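Local coordinates for selenium-binding protein (Sulfolobus tokodaii, PDB 2ECE) that is of unknown function but belongs to the selenium-binding protein family of beta-propellers and may bind selenium, at residues E200-I213 with R225-K237. Sequence-based numbering, arbitrary orientation.
Sequences EVLVSSEWAVPNTI and RYGNRIHFWDLRK
L202 lays its CD2 methyl over one face of the W233 indole, 4.0 Å from the centroid of the five-membered ring, a CH-pi contact between neighbours on two antiparallel strands. These are the central strands, 201-204 and 229-234, of a four-stranded propeller blade, and L202 with W233 and S204 with H231 are the hydrogen-bonded pairs between these two strands. The indole edge is used as well: W233 NE1 donates to S204 OG at 2.9 Å. A chi1 of 62° puts OG between its own backbone N and carbonyl carbon, where it meets the indole N-H, and the short serine supplies an acceptor there. V203 and F232 belong to the other face, where V203 CG1 rests against F232 CD1 and W292 stacks on the phenylalanine ring.

Past the strand, E206 reaches over to segment 225-237, and its length and two oxygens suit it to several donors. OE2 takes H231 NE2 at 2.7 Å, close to the imidazole plane but above that of the carboxylate, while OE1 accepts R229 N and, weakly, N228 N. R229 NH1 adds a long salt bridge to OE2, and R229 NH2 forms a salt bridge with D186; R240 holds H231 ND1, so both imidazole nitrogens are engaged. Replacing E206 by alanine would remove the carboxylate and is likely to leave H231 NE2 and the backbone N of R229 without their acceptor, with R240 as the remaining polar hold described on the ring.

Farther on, G227 N bonds to W207 O, and glycine fits because a CB there would run into E206 OE1. Y226 then turns an edge toward the W207 face, ring planes 64° apart, while the small A208 allows its CB to sit over the tyrosine ring, 3.5 Å from CE1. At the phenol end, one water joins Y226 OH to T212 O.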
# COMPACT_ATOMS: atom_id res chain seq x y z
N GLU A 200 20.32 6.03 -5.71
CA GLU A 200 20.04 5.14 -6.82
C GLU A 200 19.84 3.67 -6.51
O GLU A 200 20.39 2.81 -7.19
CB GLU A 200 21.14 5.27 -7.87
CG GLU A 200 21.42 6.71 -8.24
CD GLU A 200 22.25 6.84 -9.49
OE1 GLU A 200 23.00 5.89 -9.79
OE2 GLU A 200 22.17 7.89 -10.16
N VAL A 201 19.06 3.36 -5.48
CA VAL A 201 18.81 1.96 -5.20
C VAL A 201 17.31 1.76 -5.10
O VAL A 201 16.59 2.60 -4.57
CB VAL A 201 19.51 1.47 -3.91
CG1 VAL A 201 20.31 2.58 -3.30
CG2 VAL A 201 18.49 0.91 -2.93
N LEU A 202 16.86 0.64 -5.64
CA LEU A 202 15.46 0.28 -5.63
C LEU A 202 15.37 -1.00 -4.82
O LEU A 202 16.26 -1.84 -4.88
CB LEU A 202 14.96 0.04 -7.07
CG LEU A 202 13.51 -0.40 -7.28
CD1 LEU A 202 13.02 0.13 -8.63
CD2 LEU A 202 13.40 -1.91 -7.22
N VAL A 203 14.30 -1.13 -4.04
CA VAL A 203 14.09 -2.31 -3.22
C VAL A 203 12.76 -2.90 -3.66
O VAL A 203 11.83 -2.15 -3.98
CB VAL A 203 14.04 -1.94 -1.71
CG1 VAL A 203 15.41 -1.48 -1.25
CG2 VAL A 203 13.02 -0.83 -1.48
N SER A 204 12.67 -4.22 -3.69
CA SER A 204 11.45 -4.90 -4.09
C SER A 204 11.19 -6.05 -3.11
O SER A 204 12.14 -6.61 -2.54
CB SER A 204 11.57 -5.44 -5.52
OG SER A 204 12.61 -6.40 -5.64
N SER A 205 9.92 -6.42 -2.94
CA SER A 205 9.55 -7.48 -2.01
C SER A 205 8.96 -8.75 -2.65
O SER A 205 9.09 -8.95 -3.86
CB SER A 205 8.57 -6.92 -0.97
OG SER A 205 7.43 -6.36 -1.59
N GLU A 206 8.32 -9.59 -1.84
CA GLU A 206 7.78 -10.85 -2.37
C GLU A 206 6.52 -11.35 -1.66
O GLU A 206 6.49 -11.49 -0.43
CB GLU A 206 8.81 -11.98 -2.27
CG GLU A 206 10.21 -11.71 -2.81
CD GLU A 206 11.12 -12.92 -2.61
OE1 GLU A 206 10.88 -13.67 -1.64
OE2 GLU A 206 12.08 -13.11 -3.39
N TRP A 207 5.48 -11.63 -2.44
CA TRP A 207 4.25 -12.18 -1.89
C TRP A 207 4.17 -13.59 -2.47
O TRP A 207 4.72 -14.52 -1.89
CB TRP A 207 3.04 -11.34 -2.31
CG TRP A 207 1.76 -11.71 -1.62
CD1 TRP A 207 1.63 -12.31 -0.39
CD2 TRP A 207 0.42 -11.42 -2.06
NE1 TRP A 207 0.30 -12.40 -0.04
CE2 TRP A 207 -0.46 -11.86 -1.05
CE3 TRP A 207 -0.11 -10.83 -3.21
CZ2 TRP A 207 -1.85 -11.73 -1.16
CZ3 TRP A 207 -1.49 -10.70 -3.32
CH2 TRP A 207 -2.35 -11.14 -2.30
N ALA A 208 3.52 -13.73 -3.62
CA ALA A 208 3.39 -15.02 -4.30
C ALA A 208 2.87 -14.71 -5.70
O ALA A 208 2.41 -13.60 -5.94
CB ALA A 208 2.41 -15.92 -3.55
N VAL A 209 2.94 -15.67 -6.62
CA VAL A 209 2.46 -15.43 -7.98
C VAL A 209 0.93 -15.48 -8.03
O VAL A 209 0.29 -16.01 -7.11
CB VAL A 209 3.02 -16.46 -8.99
CG1 VAL A 209 4.54 -16.44 -8.96
CG2 VAL A 209 2.48 -17.85 -8.69
N PRO A 210 0.33 -14.92 -9.09
CA PRO A 210 -1.13 -14.91 -9.26
C PRO A 210 -1.79 -16.26 -9.07
O PRO A 210 -2.76 -16.39 -8.32
CB PRO A 210 -1.29 -14.38 -10.68
CG PRO A 210 -0.17 -13.39 -10.77
CD PRO A 210 0.98 -14.18 -10.17
N ASN A 211 -1.26 -17.28 -9.74
CA ASN A 211 -1.84 -18.61 -9.63
C ASN A 211 -1.82 -19.17 -8.21
O ASN A 211 -2.47 -20.18 -7.93
CB ASN A 211 -1.16 -19.57 -10.61
CG ASN A 211 -1.47 -19.21 -12.06
OD1 ASN A 211 -2.48 -18.56 -12.33
ND2 ASN A 211 -0.62 -19.64 -12.98
N THR A 212 -1.08 -18.52 -7.31
CA THR A 212 -1.03 -18.98 -5.92
C THR A 212 -2.05 -18.24 -5.05
O THR A 212 -2.75 -18.86 -4.24
CB THR A 212 0.36 -18.75 -5.29
OG1 THR A 212 1.33 -19.59 -5.92
CG2 THR A 212 0.32 -19.04 -3.79
N ILE A 213 -2.14 -16.92 -5.23
CA ILE A 213 -3.02 -16.09 -4.41
C ILE A 213 -4.46 -15.82 -4.85
O ILE A 213 -5.34 -15.69 -4.00
CB ILE A 213 -2.35 -14.71 -4.14
CG1 ILE A 213 -2.34 -13.86 -5.42
CG2 ILE A 213 -0.92 -14.90 -3.65
CD1 ILE A 213 -3.52 -12.91 -5.53
N ARG A 225 5.44 -21.67 -1.62
CA ARG A 225 4.96 -20.71 -2.61
C ARG A 225 4.94 -19.23 -2.24
O ARG A 225 4.65 -18.39 -3.08
CB ARG A 225 3.57 -21.14 -3.09
CG ARG A 225 3.53 -22.61 -3.49
CD ARG A 225 2.27 -22.98 -4.25
NE ARG A 225 2.18 -24.43 -4.42
CZ ARG A 225 1.36 -25.03 -5.27
NH1 ARG A 225 0.55 -24.31 -6.04
NH2 ARG A 225 1.35 -26.35 -5.35
N TYR A 226 5.25 -18.91 -0.99
CA TYR A 226 5.28 -17.51 -0.57
C TYR A 226 6.71 -17.09 -0.28
O TYR A 226 7.53 -17.90 0.16
CB TYR A 226 4.36 -17.31 0.64
CG TYR A 226 2.89 -17.32 0.28
CD1 TYR A 226 2.21 -16.12 0.03
CD2 TYR A 226 2.19 -18.51 0.13
CE1 TYR A 226 0.87 -16.11 -0.36
CE2 TYR A 226 0.84 -18.52 -0.26
CZ TYR A 226 0.20 -17.31 -0.51
OH TYR A 226 -1.12 -17.31 -0.90
N GLY A 227 7.03 -15.82 -0.52
CA GLY A 227 8.40 -15.37 -0.30
C GLY A 227 8.70 -14.69 1.01
O GLY A 227 7.80 -14.39 1.79
N ASN A 228 9.99 -14.45 1.25
CA ASN A 228 10.42 -13.79 2.47
C ASN A 228 11.72 -13.03 2.28
O ASN A 228 12.48 -12.83 3.23
CB ASN A 228 10.58 -14.81 3.61
CG ASN A 228 11.61 -15.88 3.31
OD1 ASN A 228 11.92 -16.70 4.18
ND2 ASN A 228 12.14 -15.87 2.10
N ARG A 229 11.97 -12.58 1.05
CA ARG A 229 13.19 -11.85 0.73
C ARG A 229 12.94 -10.41 0.28
O ARG A 229 11.89 -10.10 -0.28
CB ARG A 229 13.95 -12.56 -0.40
CG ARG A 229 14.09 -14.06 -0.24
CD ARG A 229 14.31 -14.71 -1.61
NE ARG A 229 15.66 -14.49 -2.13
CZ ARG A 229 16.00 -14.69 -3.40
NH1 ARG A 229 15.09 -15.10 -4.28
NH2 ARG A 229 17.25 -14.49 -3.79
N ILE A 230 13.92 -9.55 0.53
CA ILE A 230 13.89 -8.17 0.07
C ILE A 230 15.05 -8.11 -0.91
O ILE A 230 16.14 -8.63 -0.63
CB ILE A 230 14.10 -7.14 1.22
CG1 ILE A 230 14.33 -5.74 0.62
CG2 ILE A 230 15.28 -7.54 2.08
CD1 ILE A 230 14.31 -4.61 1.65
N HIS A 231 14.83 -7.50 -2.06
CA HIS A 231 15.86 -7.41 -3.08
C HIS A 231 16.36 -5.98 -3.22
O HIS A 231 15.56 -5.04 -3.25
CB HIS A 231 15.30 -7.89 -4.43
CG HIS A 231 14.80 -9.30 -4.41
ND1 HIS A 231 15.60 -10.38 -4.72
CD2 HIS A 231 13.58 -9.81 -4.11
CE1 HIS A 231 14.90 -11.49 -4.62
NE2 HIS A 231 13.67 -11.17 -4.25
N PHE A 232 17.68 -5.82 -3.30
CA PHE A 232 18.29 -4.51 -3.45
C PHE A 232 18.81 -4.40 -4.88
O PHE A 232 19.55 -5.27 -5.34
CB PHE A 232 19.43 -4.35 -2.45
CG PHE A 232 18.98 -4.46 -1.03
CD1 PHE A 232 18.32 -3.40 -0.42
CD2 PHE A 232 19.13 -5.65 -0.33
CE1 PHE A 232 17.81 -3.53 0.87
CE2 PHE A 232 18.62 -5.80 0.96
CZ PHE A 232 17.95 -4.73 1.56
N TRP A 233 18.43 -3.33 -5.56
CA TRP A 233 18.84 -3.12 -6.94
C TRP A 233 19.55 -1.80 -7.19
O TRP A 233 19.38 -0.84 -6.45
CB TRP A 233 17.63 -3.13 -7.88
CG TRP A 233 16.67 -4.25 -7.72
CD1 TRP A 233 15.89 -4.53 -6.64
CD2 TRP A 233 16.31 -5.19 -8.74
NE1 TRP A 233 15.06 -5.58 -6.92
CE2 TRP A 233 15.29 -6.01 -8.20
CE3 TRP A 233 16.73 -5.41 -10.05
CZ2 TRP A 233 14.70 -7.05 -8.93
CZ3 TRP A 233 16.14 -6.45 -10.78
CH2 TRP A 233 15.13 -7.25 -10.22
N ASP A 234 20.33 -1.78 -8.27
CA ASP A 234 21.02 -0.59 -8.74
C ASP A 234 19.93 0.03 -9.62
O ASP A 234 19.63 -0.49 -10.69
CB ASP A 234 22.22 -0.98 -9.60
CG ASP A 234 23.00 0.22 -10.11
OD1 ASP A 234 22.38 1.27 -10.38
OD2 ASP A 234 24.24 0.10 -10.27
N LEU A 235 19.31 1.11 -9.15
CA LEU A 235 18.23 1.76 -9.89
C LEU A 235 18.62 2.15 -11.31
O LEU A 235 17.83 2.00 -12.26
CB LEU A 235 17.79 3.02 -9.14
CG LEU A 235 16.30 3.41 -9.10
CD1 LEU A 235 16.22 4.93 -9.09
CD2 LEU A 235 15.53 2.84 -10.27
N ARG A 236 19.83 2.64 -11.46
CA ARG A 236 20.32 3.07 -12.76
C ARG A 236 20.62 1.94 -13.74
O ARG A 236 20.18 1.98 -14.88
CB ARG A 236 21.57 3.90 -12.57
CG ARG A 236 22.15 4.36 -13.85
CD ARG A 236 23.50 4.90 -13.61
NE ARG A 236 23.90 5.71 -14.73
CZ ARG A 236 25.13 5.73 -15.20
NH1 ARG A 236 26.08 5.00 -14.62
NH2 ARG A 236 25.40 6.44 -16.29
N LYS A 237 21.39 0.95 -13.30
CA LYS A 237 21.75 -0.16 -14.16
C LYS A 237 20.64 -1.20 -14.26
O LYS A 237 20.75 -2.16 -15.02
CB LYS A 237 23.04 -0.83 -13.67
CG LYS A 237 24.30 0.02 -13.83
CD LYS A 237 24.61 0.34 -15.29
CE LYS A 237 26.07 0.71 -15.50
NZ LYS A 237 26.97 -0.48 -15.48
O HOH W 1 24.06 3.60 -9.42
O HOH W 2 3.78 -18.38 -5.54
O HOH W 3 -2.37 -19.73 -1.52
O HOH W 4 1.27 -21.58 -7.85